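Side-chain contacts in exotoxin 5 (Staphylococcus aureus subsp. aureus COL, PDB 3R2I), which is of unknown function but, as a staphylococcal superantigen-like exotoxin, probably acts outside the cell against components of host immunity: residues A[180-185]-A[219-224]; A[173-178]-A[239-244]. All coordinates share one frame; numbering follows the deposited sequence.

Contact 1. Residues A[180-185]-A[219-224]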
# COMPACT_ATOMS: atom_id res chain seq x y z
N VAL A 180 -6.19 -6.02 -5.13
CA VAL A 180 -5.36 -4.91 -4.62
C VAL A 180 -4.61 -5.37 -3.40
O VAL A 180 -5.09 -6.25 -2.66
CB VAL A 180 -6.23 -3.66 -4.25
CG1 VAL A 180 -7.23 -4.04 -3.15
CG2 VAL A 180 -5.38 -2.44 -3.80
N SER A 181 -3.43 -4.77 -3.18
CA SER A 181 -2.60 -5.13 -2.04
C SER A 181 -2.92 -4.24 -0.88
O SER A 181 -3.28 -3.06 -1.05
CB SER A 181 -1.10 -5.00 -2.34
OG SER A 181 -0.76 -3.67 -2.67
N LEU A 182 -2.78 -4.80 0.31
CA LEU A 182 -2.96 -4.02 1.52
C LEU A 182 -1.93 -2.85 1.50
O LEU A 182 -2.23 -1.75 1.96
CB LEU A 182 -2.76 -4.94 2.72
CG LEU A 182 -2.89 -4.30 4.10
CD1 LEU A 182 -4.32 -3.74 4.34
CD2 LEU A 182 -2.55 -5.34 5.12
N LYS A 183 -0.75 -3.11 0.95
CA LYS A 183 0.31 -2.13 0.83
C LYS A 183 -0.24 -0.92 0.16
O LYS A 183 0.02 0.19 0.56
CB LYS A 183 1.45 -2.67 -0.07
CG LYS A 183 2.69 -1.74 -0.25
CD LYS A 183 3.59 -2.28 -1.32
CE LYS A 183 4.82 -1.45 -1.59
NZ LYS A 183 5.73 -1.30 -0.38
N GLU A 184 -0.99 -1.13 -0.92
CA GLU A 184 -1.51 0.02 -1.69
C GLU A 184 -2.53 0.81 -0.93
O GLU A 184 -2.54 2.04 -0.95
CB GLU A 184 -2.07 -0.46 -3.03
CG GLU A 184 -2.81 0.62 -3.83
CD GLU A 184 -3.02 0.24 -5.29
OE1 GLU A 184 -2.43 -0.78 -5.76
OE2 GLU A 184 -3.75 1.00 -5.98
N LEU A 185 -3.45 0.11 -0.28
CA LEU A 185 -4.50 0.79 0.48
C LEU A 185 -3.88 1.60 1.61
O LEU A 185 -4.19 2.77 1.80
CB LEU A 185 -5.47 -0.23 1.03
CG LEU A 185 -6.16 -1.01 -0.06
CD1 LEU A 185 -7.10 -2.03 0.55
CD2 LEU A 185 -6.89 -0.09 -1.07
N HIS A 219 -9.10 -5.69 8.15
CA HIS A 219 -7.68 -5.46 8.21
C HIS A 219 -7.47 -4.17 8.99
O HIS A 219 -7.97 -3.12 8.58
CB HIS A 219 -7.09 -5.31 6.81
CG HIS A 219 -7.39 -6.45 5.89
ND1 HIS A 219 -6.61 -7.59 5.84
CD2 HIS A 219 -8.39 -6.65 4.99
CE1 HIS A 219 -7.12 -8.44 4.96
NE2 HIS A 219 -8.20 -7.89 4.43
N GLU A 220 -6.77 -4.26 10.11
CA GLU A 220 -6.45 -3.10 10.93
C GLU A 220 -4.98 -2.68 10.83
O GLU A 220 -4.07 -3.48 11.02
CB GLU A 220 -6.72 -3.36 12.41
CG GLU A 220 -8.19 -3.54 12.75
CD GLU A 220 -8.46 -3.50 14.25
OE1 GLU A 220 -7.71 -2.78 15.01
OE2 GLU A 220 -9.43 -4.16 14.65
N ILE A 221 -4.79 -1.38 10.65
CA ILE A 221 -3.48 -0.79 10.50
C ILE A 221 -3.32 0.30 11.54
O ILE A 221 -4.15 1.22 11.62
CB ILE A 221 -3.36 -0.16 9.12
CG1 ILE A 221 -3.53 -1.21 8.01
CG2 ILE A 221 -1.98 0.56 8.98
CD1 ILE A 221 -3.71 -0.63 6.61
N ASP A 222 -2.26 0.21 12.34
CA ASP A 222 -1.98 1.19 13.38
C ASP A 222 -1.17 2.33 12.74
O ASP A 222 -0.08 2.09 12.20
CB ASP A 222 -1.25 0.46 14.49
CG ASP A 222 -0.77 1.36 15.60
OD1 ASP A 222 -0.94 2.59 15.55
OD2 ASP A 222 -0.16 0.79 16.54
N LEU A 223 -1.72 3.55 12.76
CA LEU A 223 -1.05 4.71 12.18
C LEU A 223 0.26 5.13 12.84
O LEU A 223 1.07 5.84 12.21
CB LEU A 223 -1.99 5.92 12.13
CG LEU A 223 -3.24 5.79 11.25
CD1 LEU A 223 -4.16 6.99 11.32
CD2 LEU A 223 -2.79 5.51 9.79
N SER A 224 0.48 4.68 14.08
CA SER A 224 1.69 5.05 14.83
C SER A 224 2.95 4.28 14.41
O SER A 224 4.03 4.55 14.91
CB SER A 224 1.46 4.85 16.33
OG SER A 224 1.45 3.46 16.64

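Contact 2. Residues A[173-178]-A[239-244]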
# COMPACT_ATOMS: atom_id res chain seq x y z
N PHE A 173 -12.92 7.44 -2.68
CA PHE A 173 -11.85 6.52 -2.94
C PHE A 173 -12.20 5.49 -4.05
O PHE A 173 -13.09 4.68 -3.88
CB PHE A 173 -11.61 5.82 -1.59
CG PHE A 173 -10.36 5.04 -1.53
CD1 PHE A 173 -9.16 5.67 -1.28
CD2 PHE A 173 -10.37 3.67 -1.66
CE1 PHE A 173 -7.99 4.95 -1.21
CE2 PHE A 173 -9.20 2.94 -1.58
CZ PHE A 173 -8.02 3.59 -1.39
N PHE A 174 -11.49 5.52 -5.17
CA PHE A 174 -11.72 4.56 -6.25
C PHE A 174 -10.58 3.55 -6.29
O PHE A 174 -9.44 3.90 -6.08
CB PHE A 174 -11.78 5.27 -7.60
CG PHE A 174 -12.99 6.17 -7.78
CD1 PHE A 174 -14.23 5.62 -8.04
CD2 PHE A 174 -12.87 7.55 -7.74
CE1 PHE A 174 -15.35 6.42 -8.22
CE2 PHE A 174 -13.98 8.36 -7.94
CZ PHE A 174 -15.23 7.78 -8.19
N ILE A 175 -10.89 2.28 -6.54
CA ILE A 175 -9.84 1.28 -6.64
C ILE A 175 -10.05 0.69 -8.02
O ILE A 175 -11.12 0.16 -8.29
CB ILE A 175 -9.97 0.15 -5.61
CG1 ILE A 175 -10.11 0.74 -4.21
CG2 ILE A 175 -8.78 -0.83 -5.78
CD1 ILE A 175 -10.40 -0.29 -3.13
N GLN A 176 -9.06 0.80 -8.89
CA GLN A 176 -9.21 0.32 -10.28
C GLN A 176 -8.69 -1.08 -10.56
O GLN A 176 -8.70 -1.54 -11.68
CB GLN A 176 -8.58 1.33 -11.23
CG GLN A 176 -9.19 2.72 -10.98
CD GLN A 176 -8.83 3.75 -12.03
OE1 GLN A 176 -9.09 3.57 -13.25
NE2 GLN A 176 -8.29 4.87 -11.55
N LYS A 177 -8.28 -1.77 -9.53
CA LYS A 177 -7.77 -3.10 -9.67
C LYS A 177 -8.71 -4.05 -9.02
O LYS A 177 -9.21 -3.79 -7.96
CB LYS A 177 -6.39 -3.21 -9.00
CG LYS A 177 -5.23 -2.72 -9.88
CD LYS A 177 -3.99 -2.28 -9.05
CE LYS A 177 -3.98 -0.70 -8.76
NZ LYS A 177 -5.27 -0.00 -8.25
N GLU A 178 -8.91 -5.15 -9.69
CA GLU A 178 -9.74 -6.23 -9.22
C GLU A 178 -9.10 -6.86 -7.96
O GLU A 178 -9.76 -7.16 -6.99
CB GLU A 178 -9.81 -7.19 -10.38
CG GLU A 178 -10.79 -8.27 -10.30
CD GLU A 178 -10.97 -8.90 -11.66
OE1 GLU A 178 -12.10 -8.75 -12.19
OE2 GLU A 178 -9.96 -9.40 -12.24
N LYS A 239 -13.51 -5.80 -4.64
CA LYS A 239 -14.96 -5.74 -4.62
C LYS A 239 -15.52 -6.29 -3.28
O LYS A 239 -16.70 -6.12 -2.99
CB LYS A 239 -15.62 -6.45 -5.83
CG LYS A 239 -15.67 -7.99 -5.81
CD LYS A 239 -14.46 -8.76 -6.44
CE LYS A 239 -14.48 -8.75 -8.00
NZ LYS A 239 -13.39 -9.58 -8.58
N GLN A 240 -14.65 -6.93 -2.48
CA GLN A 240 -15.06 -7.47 -1.20
C GLN A 240 -14.89 -6.50 -0.07
O GLN A 240 -15.17 -6.82 1.07
CB GLN A 240 -14.29 -8.74 -0.93
CG GLN A 240 -14.59 -9.83 -1.95
CD GLN A 240 -16.05 -10.23 -1.93
OE1 GLN A 240 -16.65 -10.41 -0.87
NE2 GLN A 240 -16.63 -10.35 -3.10
N ILE A 241 -14.36 -5.32 -0.35
CA ILE A 241 -14.20 -4.30 0.67
C ILE A 241 -15.55 -3.63 0.87
O ILE A 241 -16.10 -3.03 -0.06
CB ILE A 241 -13.18 -3.23 0.24
CG1 ILE A 241 -11.79 -3.85 0.06
CG2 ILE A 241 -13.13 -2.10 1.29
CD1 ILE A 241 -10.79 -2.92 -0.61
N LYS A 242 -16.11 -3.78 2.06
CA LYS A 242 -17.39 -3.19 2.40
C LYS A 242 -17.21 -1.68 2.64
O LYS A 242 -17.91 -0.85 2.04
CB LYS A 242 -17.95 -3.85 3.65
CG LYS A 242 -19.35 -3.36 4.04
CD LYS A 242 -19.86 -4.14 5.25
CE LYS A 242 -21.24 -3.65 5.69
NZ LYS A 242 -21.81 -4.40 6.86
N ASN A 243 -16.29 -1.32 3.52
CA ASN A 243 -16.03 0.07 3.82
C ASN A 243 -14.67 0.23 4.48
O ASN A 243 -14.03 -0.75 4.84
CB ASN A 243 -17.13 0.64 4.72
CG ASN A 243 -17.22 -0.07 6.05
OD1 ASN A 243 -18.09 -0.90 6.25
ND2 ASN A 243 -16.28 0.18 6.92
N ILE A 244 -14.22 1.47 4.56
CA ILE A 244 -12.95 1.77 5.16
C ILE A 244 -13.21 2.88 6.16
O ILE A 244 -13.83 3.90 5.85
CB ILE A 244 -11.89 2.22 4.16
CG1 ILE A 244 -11.74 1.22 3.02
CG2 ILE A 244 -10.54 2.44 4.89
CD1 ILE A 244 -10.81 1.77 1.88

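Contact 1. Residues A[180-185]-A[219-224]
Leu182 meets strand 218-222 through one methyl, CD1, which lies between two inward-pointing residues of that strand. Leu182 CD1 is 3.9 Å from Ile221 CD1 and 4.0 Å from His219 CB. The leucine and isoleucine run antiparallel as side chains and touch at their terminal methyls. Against His219 the leucine runs at a slant and stops at the beta carbon; it approaches the imidazole obliquely. The torsions fit this: Leu182 CG is anti to the backbone N (chi1 179°), and Ile221 CG1 is anti to its own carbonyl carbon (chi1 -61°), which sends the long branch ending in CD1 back to the leucine. The interface is small, 133 Å² over both sides, and wholly apolar. Ile211 and Met236 also touch Leu182, enclosing it in the core. Polar bonds within each segment flank the contact. Ser181 is the N-cap of helix 182-197, its OG accepting from Glu184 N at 3.1 Å. At the strand's far end Asp222 OD1 takes both Ser224 N, at 2.9 Å, and Ser224 OG from the same face of the carboxylate, the backbone bond forming an Asx turn. A helix packed across a mixed sheet is characteristic of the beta-grasp domain of staphylococcal and streptococcal toxins; here its first turn reaches strand 218-222, outermost within the chain.

Contact 2. Residues A[173-178]-A[239-244]
Phe173 carries its ring toward Ile244 because CG is anti to the backbone N (chi1 -167°), while in Ile175, Ile241 and Ile244 CG1 stands anti to the carbonyl carbon and each extended branch ends in a CD1 methyl that makes the contact. Ile244 CD1 is 4.0 Å from Phe173 CE2 and equally far from Phe173 CD2, so the methyl addresses one side bond of the ring; the two side chains are roughly perpendicular, and the approach to the ring itself is oblique. Next to this pair, the isoleucines meet methyl to methyl, Ile175 CD1 lying 3.7 Å from Ile241 CD1, with the side chains set at a slant. The third pair is polar, and its ionic contact is long. Lys239 starts with CG between its backbone N and carbonyl carbon (chi1 77°) and bends again at chi2 and chi3, which brings its ammonium alongside Glu178, the two chains pointing the same way. Lys239 NZ comes to 3.4 Å from Glu178 CG but stays 3.9 Å from Glu178 OE1, so the amine sits against the aliphatic stem more closely than against the carboxylate. The other oxygen, Glu178 OE2, accepts from Val144 N, a second partner that would help hold the carboxylate in place. A classic beta bulge, Lys242 and Asn243 both facing Asn212, interrupts the regular alternation of strand 241-248 between the two inward isoleucines. Helix 182-197 touches this apolar row through Leu185 and Ile189, strand 207-213 adds Ile209, Ile211 and Met213, and Leu156 of strand 155-160 packs on Phe173 and Ile244.

Following the chain from the N terminus, past the OB-fold region and strands 155-160 and 167-172, it runs through 173-178, forms the short strand 179-181 and enters helix 182-197; strands 207-213 and 218-222 follow, and strand 241-248 comes last. Contact 1 closes the inner loop, with 33 residues between its segments, and is nested inside the longer loop, 60 residues between its segments, closed by contact 2. Contact 1 ties the helix start to an outermost strand, whereas contact 2 ties the connection before the helix to the central strand of the same sheet. Their centres lie about 13 Å apart, joined by Leu185, which packs on Phe173, Ile175 and Ile241, and by the Glu184 OE2 to Lys177 NZ salt bridge of 2.9 Å.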